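Side-chain contacts in K Homology domain-containing protein (Aeropyrum pernix, PDB 1TUA), which is of unknown function but carries K Homology domains and probably binds RNA: residues A[73-76]-A[77-80]; A[178-181]-A[182-186]. All coordinates share one frame; numbering follows the deposited sequence.

Contacts 1 and 2 are both local, each joining side chains within one turn of backbone, and together they contrast a partly buried helix start with an exposed length of helix near the C-terminus. Contact 1 has its centre about 9 Å from the chain centre, where the turn after helix 57-72 opens helix 76-79 and meets strands 130-133 and 137-141. Contact 2 lies on helix 163-188. Its centre is about 26 Å from the chain centre. The centres of the two contacts are about 30 Å apart and their nearest atoms about 17 Å, so neither touches the other. Neither contact is assigned to an RNA site, though K Homology domains in general bind nucleic acid.

Contact 1: A[73-76]-A[77-80]; sequences GFPP and EKAF
Pro75 and Ala79 meet across the first turn of helix 76-79, with Pro75 at the N-cap position, its carbonyl the first acceptor of the helix, and Pro76 beginning the helix. Gly73, just before, closes helix 57-72 in a Schellman motif, so two helices are joined by a very short link. Two amides grip the oxygen of Pro75. Ala79 N donates to Pro75 O at 3.1 Å in a nearly straight bond (170°), whereas Lys78 N reaches Pro75 O at 3.0 Å from above the carbonyl plane and bends to 131°. One residue on, Phe80 N binds Pro76 O at 2.9 Å.

Pro76 O also lies over one face of the Phe80 ring, 3.2 Å from Phe80 CG and off-centre toward the rim. With CG beside its own backbone N (chi1 -69°), the ring doubles back along the first turn, bringing Phe80 CZ to 4.1 Å from Pro76 CB. Its neighbours there are helix 24-33 and Val66 of helix 57-72.

The other contacts are made mostly by carbon atoms. The aliphatic part of Lys78 crosses Pro75 at a slant, with Lys78 CD 3.7 Å from Pro75 CG, and crosses Phe74 at about a right angle, while its ammonium end makes a cation-pi contact with Tyr130. Phe74 itself packs on strands 130-133 and 137-141, tying this turn to the second antiparallel sheet. Glu77 is bent at chi2, which folds its carboxylate back beside the prolines and sets Glu77 OE1 3.8 Å from Pro75 CB.

Contact 2: A[178-181]-A[182-186]; sequences KRRE and RLKMW
Lys178 O takes the amide of Arg182 in a 2.9 Å bond, Arg182 N to Lys178 O, that is close to straight at 165°. The next three residues repeat the pattern, from Leu183 N to Arg179 O, Lys184 N to Arg180 O and Met185 N to Glu181 O. On this ladder side chains one turn apart touch. Leu183 sends CD1 over one face of the Arg179 guanidinium, 3.8 Å from Arg179 NH1 and toward the rim of the flat group. The extended Arg179 chain, with CG trans to the amide nitrogen (chi1 179°), also brings its CG to 3.6 Å from Arg182 NH2. The two guanidinium planes are turned 75° apart, and like charges come close, Arg179 NE to Arg182 NH2 being 4.0 Å.

These i to i+3 and i to i+4 pairs belong to the long C-terminal helix 163-188, which here is at the protein surface. One turn further on, Arg182 NH1 sits above a face of the Trp186 indole. Glu181 points its carboxylate to Arg146 in a salt bridge. Arg180 and Lys184 run side by side, Arg180 CG to Lys184 CE at 3.8 Å, and the bent end of Arg180 forms a salt bridge with Glu176. With alanine in place of Arg180, Glu176 would probably lose this charged mate and Lys184 CE the chain it lies along.

Contact 1: A[73-76]-A[77-80]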
ATOM      1  N   GLY A  73      -5.535  -6.114   0.642  1.00  9.69           N
ATOM      2  CA  GLY A  73      -5.073  -7.332  -0.004  1.00  9.80           C
ATOM      3  C   GLY A  73      -3.656  -7.785   0.299  1.00 10.98           C
ATOM      4  O   GLY A  73      -3.306  -8.933   0.024  1.00 11.51           O
ATOM      5  N   PHE A  74      -2.834  -6.896   0.850  1.00 10.52           N
ATOM      6  CA  PHE A  74      -1.458  -7.248   1.181  1.00 10.17           C
ATOM      7  C   PHE A  74      -1.379  -8.243   2.329  1.00 11.30           C
ATOM      8  O   PHE A  74      -2.122  -8.141   3.297  1.00 11.27           O
ATOM      9  CB  PHE A  74      -0.663  -6.012   1.628  1.00  8.62           C
ATOM     10  CG  PHE A  74      -0.083  -5.198   0.504  1.00  9.24           C
ATOM     11  CD1 PHE A  74       0.915  -5.723  -0.318  1.00  8.99           C
ATOM     12  CD2 PHE A  74      -0.500  -3.888   0.297  1.00  8.63           C
ATOM     13  CE1 PHE A  74       1.491  -4.954  -1.325  1.00  8.64           C
ATOM     14  CE2 PHE A  74       0.070  -3.104  -0.710  1.00  8.13           C
ATOM     15  CZ  PHE A  74       1.069  -3.639  -1.522  1.00  8.42           C
ATOM     16  N   PRO A  75      -0.489  -9.239   2.223  1.00 12.32           N
ATOM     17  CA  PRO A  75      -0.387 -10.179   3.342  1.00 12.39           C
ATOM     18  C   PRO A  75       0.293  -9.373   4.463  1.00 12.51           C
ATOM     19  O   PRO A  75       1.044  -8.425   4.188  1.00 11.68           O
ATOM     20  CB  PRO A  75       0.514 -11.289   2.788  1.00 14.57           C
ATOM     21  CG  PRO A  75       1.314 -10.595   1.719  1.00 15.81           C
ATOM     22  CD  PRO A  75       0.277  -9.715   1.061  1.00 12.84           C
ATOM     23  N   PRO A  76       0.036  -9.720   5.733  1.00 11.99           N
ATOM     24  CA  PRO A  76       0.654  -8.982   6.841  1.00 11.96           C
ATOM     25  C   PRO A  76       2.154  -8.709   6.695  1.00 11.86           C
ATOM     26  O   PRO A  76       2.612  -7.593   6.934  1.00 11.11           O
ATOM     27  CB  PRO A  76       0.343  -9.858   8.044  1.00 11.51           C
ATOM     28  CG  PRO A  76      -1.017 -10.373   7.700  1.00 13.28           C
ATOM     29  CD  PRO A  76      -0.875 -10.760   6.244  1.00 11.39           C
ATOM     30  N   GLU A  77       2.907  -9.731   6.305  1.00 10.93           N
ATOM     31  CA  GLU A  77       4.347  -9.606   6.158  1.00 11.77           C
ATOM     32  C   GLU A  77       4.753  -8.444   5.259  1.00 12.19           C
ATOM     33  O   GLU A  77       5.742  -7.766   5.530  1.00 14.63           O
ATOM     34  CB  GLU A  77       4.939 -10.908   5.613  1.00 13.71           C
ATOM     35  CG  GLU A  77       4.820 -12.127   6.542  1.00 19.44           C
ATOM     36  CD  GLU A  77       3.397 -12.674   6.671  1.00 22.41           C
ATOM     37  OE1 GLU A  77       2.581 -12.496   5.740  1.00 21.44           O
ATOM     38  OE2 GLU A  77       3.101 -13.309   7.706  1.00 26.63           O
ATOM     39  N   LYS A  78       4.006  -8.210   4.183  1.00 10.31           N
ATOM     40  CA  LYS A  78       4.340  -7.099   3.298  1.00  9.29           C
ATOM     41  C   LYS A  78       3.819  -5.786   3.877  1.00  8.19           C
ATOM     42  O   LYS A  78       4.497  -4.759   3.817  1.00  8.62           O
ATOM     43  CB  LYS A  78       3.757  -7.327   1.905  1.00  9.16           C
ATOM     44  CG  LYS A  78       4.500  -8.383   1.104  1.00 11.78           C
ATOM     45  CD  LYS A  78       3.808  -8.656  -0.221  1.00 15.21           C
ATOM     46  CE  LYS A  78       4.642  -9.552  -1.131  1.00 16.32           C
ATOM     47  NZ  LYS A  78       5.888  -8.877  -1.564  1.00 16.83           N
ATOM     48  N   ALA A  79       2.619  -5.825   4.450  1.00  8.58           N
ATOM     49  CA  ALA A  79       2.014  -4.629   5.041  1.00  8.90           C
ATOM     50  C   ALA A  79       2.867  -4.021   6.161  1.00  9.20           C
ATOM     51  O   ALA A  79       2.873  -2.805   6.340  1.00  9.16           O
ATOM     52  CB  ALA A  79       0.617  -4.960   5.574  1.00  8.85           C
ATOM     53  N   PHE A  80       3.580  -4.858   6.913  1.00  9.95           N
ATOM     54  CA  PHE A  80       4.423  -4.371   8.010  1.00 10.77           C
ATOM     55  C   PHE A  80       5.484  -3.377   7.546  1.00 10.95           C
ATOM     56  O   PHE A  80       6.049  -2.634   8.350  1.00 11.19           O
ATOM     57  CB  PHE A  80       5.109  -5.535   8.734  1.00 10.87           C
ATOM     58  CG  PHE A  80       4.169  -6.406   9.521  1.00 15.89           C
ATOM     59  CD1 PHE A  80       3.048  -5.867  10.146  1.00 17.67           C
ATOM     60  CD2 PHE A  80       4.430  -7.768   9.676  1.00 19.33           C
ATOM     61  CE1 PHE A  80       2.196  -6.668  10.920  1.00 19.53           C
ATOM     62  CE2 PHE A  80       3.586  -8.578  10.449  1.00 21.30           C
ATOM     63  CZ  PHE A  80       2.467  -8.022  11.072  1.00 19.90           C
TER

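Contact 2: A[178-181]-A[182-186]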
ATOM      1  N   LYS A 178      16.858   8.565  -8.519  1.00 17.94           N
ATOM      2  CA  LYS A 178      18.084   7.985  -8.001  1.00 19.93           C
ATOM      3  C   LYS A 178      19.294   8.871  -8.268  1.00 21.19           C
ATOM      4  O   LYS A 178      20.195   8.960  -7.439  1.00 21.14           O
ATOM      5  CB  LYS A 178      18.309   6.598  -8.600  1.00 20.65           C
ATOM      6  CG  LYS A 178      17.291   5.566  -8.164  1.00 23.49           C
ATOM      7  CD  LYS A 178      17.690   4.199  -8.675  1.00 27.81           C
ATOM      8  CE  LYS A 178      16.756   3.128  -8.175  1.00 31.29           C
ATOM      9  NZ  LYS A 178      17.194   1.788  -8.656  1.00 34.32           N
ATOM     10  N   ARG A 179      19.321   9.524  -9.425  1.00 23.21           N
ATOM     11  CA  ARG A 179      20.438  10.405  -9.736  1.00 24.65           C
ATOM     12  C   ARG A 179      20.490  11.518  -8.694  1.00 24.86           C
ATOM     13  O   ARG A 179      21.547  11.811  -8.134  1.00 24.79           O
ATOM     14  CB  ARG A 179      20.282  11.005 -11.138  1.00 27.22           C
ATOM     15  CG  ARG A 179      21.412  11.958 -11.533  1.00 29.68           C
ATOM     16  CD  ARG A 179      21.568  12.042 -13.047  1.00 32.48           C
ATOM     17  NE  ARG A 179      22.660  12.928 -13.446  1.00 35.17           N
ATOM     18  CZ  ARG A 179      22.615  14.254 -13.359  1.00 37.85           C
ATOM     19  NH1 ARG A 179      21.525  14.855 -12.888  1.00 38.41           N
ATOM     20  NH2 ARG A 179      23.661  14.983 -13.740  1.00 38.07           N
ATOM     21  N   ARG A 180      19.337  12.121  -8.425  1.00 25.46           N
ATOM     22  CA  ARG A 180      19.238  13.201  -7.452  1.00 26.36           C
ATOM     23  C   ARG A 180      19.686  12.728  -6.076  1.00 26.16           C
ATOM     24  O   ARG A 180      20.378  13.447  -5.355  1.00 26.57           O
ATOM     25  CB  ARG A 180      17.800  13.701  -7.380  1.00 29.61           C
ATOM     26  CG  ARG A 180      17.636  15.028  -6.678  1.00 33.89           C
ATOM     27  CD  ARG A 180      16.177  15.449  -6.656  1.00 38.69           C
ATOM     28  NE  ARG A 180      15.523  15.204  -7.941  1.00 43.67           N
ATOM     29  CZ  ARG A 180      14.619  14.247  -8.152  1.00 45.87           C
ATOM     30  NH1 ARG A 180      14.253  13.441  -7.160  1.00 45.90           N
ATOM     31  NH2 ARG A 180      14.090  14.083  -9.360  1.00 45.51           N
ATOM     32  N   GLU A 181      19.290  11.516  -5.709  1.00 24.32           N
ATOM     33  CA  GLU A 181      19.676  10.980  -4.413  1.00 24.04           C
ATOM     34  C   GLU A 181      21.190  10.812  -4.349  1.00 23.39           C
ATOM     35  O   GLU A 181      21.823  11.201  -3.369  1.00 24.23           O
ATOM     36  CB  GLU A 181      18.984   9.633  -4.153  1.00 23.41           C
ATOM     37  CG  GLU A 181      17.464   9.721  -4.157  1.00 24.47           C
ATOM     38  CD  GLU A 181      16.784   8.407  -3.784  1.00 25.61           C
ATOM     39  OE1 GLU A 181      17.197   7.344  -4.298  1.00 25.45           O
ATOM     40  OE2 GLU A 181      15.824   8.447  -2.983  1.00 25.66           O
ATOM     41  N   ARG A 182      21.771  10.239  -5.397  1.00 22.81           N
ATOM     42  CA  ARG A 182      23.210  10.028  -5.437  1.00 22.22           C
ATOM     43  C   ARG A 182      23.975  11.346  -5.339  1.00 22.82           C
ATOM     44  O   ARG A 182      24.974  11.441  -4.617  1.00 22.90           O
ATOM     45  CB  ARG A 182      23.599   9.291  -6.721  1.00 23.67           C
ATOM     46  CG  ARG A 182      25.097   9.167  -6.945  1.00 25.52           C
ATOM     47  CD  ARG A 182      25.400   8.294  -8.148  1.00 27.60           C
ATOM     48  NE  ARG A 182      24.743   8.762  -9.368  1.00 30.33           N
ATOM     49  CZ  ARG A 182      25.134   9.813 -10.083  1.00 32.07           C
ATOM     50  NH1 ARG A 182      26.190  10.525  -9.709  1.00 32.77           N
ATOM     51  NH2 ARG A 182      24.475  10.149 -11.184  1.00 32.64           N
ATOM     52  N   LEU A 183      23.504  12.364  -6.057  1.00 21.69           N
ATOM     53  CA  LEU A 183      24.168  13.663  -6.042  1.00 22.86           C
ATOM     54  C   LEU A 183      24.059  14.329  -4.674  1.00 22.95           C
ATOM     55  O   LEU A 183      25.012  14.960  -4.216  1.00 22.46           O
ATOM     56  CB  LEU A 183      23.594  14.581  -7.134  1.00 21.97           C
ATOM     57  CG  LEU A 183      23.745  14.117  -8.591  1.00 20.99           C
ATOM     58  CD1 LEU A 183      23.215  15.196  -9.508  1.00 20.72           C
ATOM     59  CD2 LEU A 183      25.196  13.816  -8.924  1.00 19.83           C
ATOM     60  N   LYS A 184      22.909  14.194  -4.021  1.00 23.26           N
ATOM     61  CA  LYS A 184      22.736  14.781  -2.697  1.00 26.04           C
ATOM     62  C   LYS A 184      23.708  14.109  -1.737  1.00 27.23           C
ATOM     63  O   LYS A 184      24.327  14.767  -0.899  1.00 27.53           O
ATOM     64  CB  LYS A 184      21.304  14.588  -2.190  1.00 27.32           C
ATOM     65  CG  LYS A 184      20.281  15.499  -2.845  1.00 30.48           C
ATOM     66  CD  LYS A 184      18.879  15.226  -2.329  1.00 31.92           C
ATOM     67  CE  LYS A 184      17.856  16.102  -3.041  1.00 34.51           C
ATOM     68  NZ  LYS A 184      16.451  15.725  -2.713  1.00 36.13           N
ATOM     69  N   MET A 185      23.840  12.793  -1.867  1.00 27.35           N
ATOM     70  CA  MET A 185      24.750  12.039  -1.017  1.00 29.16           C
ATOM     71  C   MET A 185      26.187  12.500  -1.265  1.00 28.67           C
ATOM     72  O   MET A 185      26.905  12.851  -0.329  1.00 29.43           O
ATOM     73  CB  MET A 185      24.628  10.543  -1.302  1.00 31.61           C
ATOM     74  CG  MET A 185      25.600   9.691  -0.506  1.00 35.19           C
ATOM     75  SD  MET A 185      25.393   7.939  -0.862  1.00 40.50           S
ATOM     76  CE  MET A 185      23.746   7.683  -0.165  1.00 38.86           C
ATOM     77  N   TRP A 186      26.602  12.491  -2.528  1.00 27.18           N
ATOM     78  CA  TRP A 186      27.944  12.926  -2.899  1.00 26.05           C
ATOM     79  C   TRP A 186      28.247  14.312  -2.331  1.00 26.57           C
ATOM     80  O   TRP A 186      29.304  14.537  -1.734  1.00 26.44           O
ATOM     81  CB  TRP A 186      28.069  12.977  -4.420  1.00 25.20           C
ATOM     82  CG  TRP A 186      28.317  11.658  -5.058  1.00 24.50           C
ATOM     83  CD1 TRP A 186      28.294  10.433  -4.455  1.00 24.34           C
ATOM     84  CD2 TRP A 186      28.667  11.427  -6.428  1.00 23.60           C
ATOM     85  NE1 TRP A 186      28.610   9.452  -5.365  1.00 23.94           N
ATOM     86  CE2 TRP A 186      28.843  10.034  -6.585  1.00 24.38           C
ATOM     87  CE3 TRP A 186      28.845  12.262  -7.540  1.00 23.45           C
ATOM     88  CZ2 TRP A 186      29.196   9.455  -7.811  1.00 23.79           C
ATOM     89  CZ3 TRP A 186      29.196  11.686  -8.762  1.00 24.10           C
ATOM     90  CH2 TRP A 186      29.366  10.297  -8.884  1.00 24.10           C
TER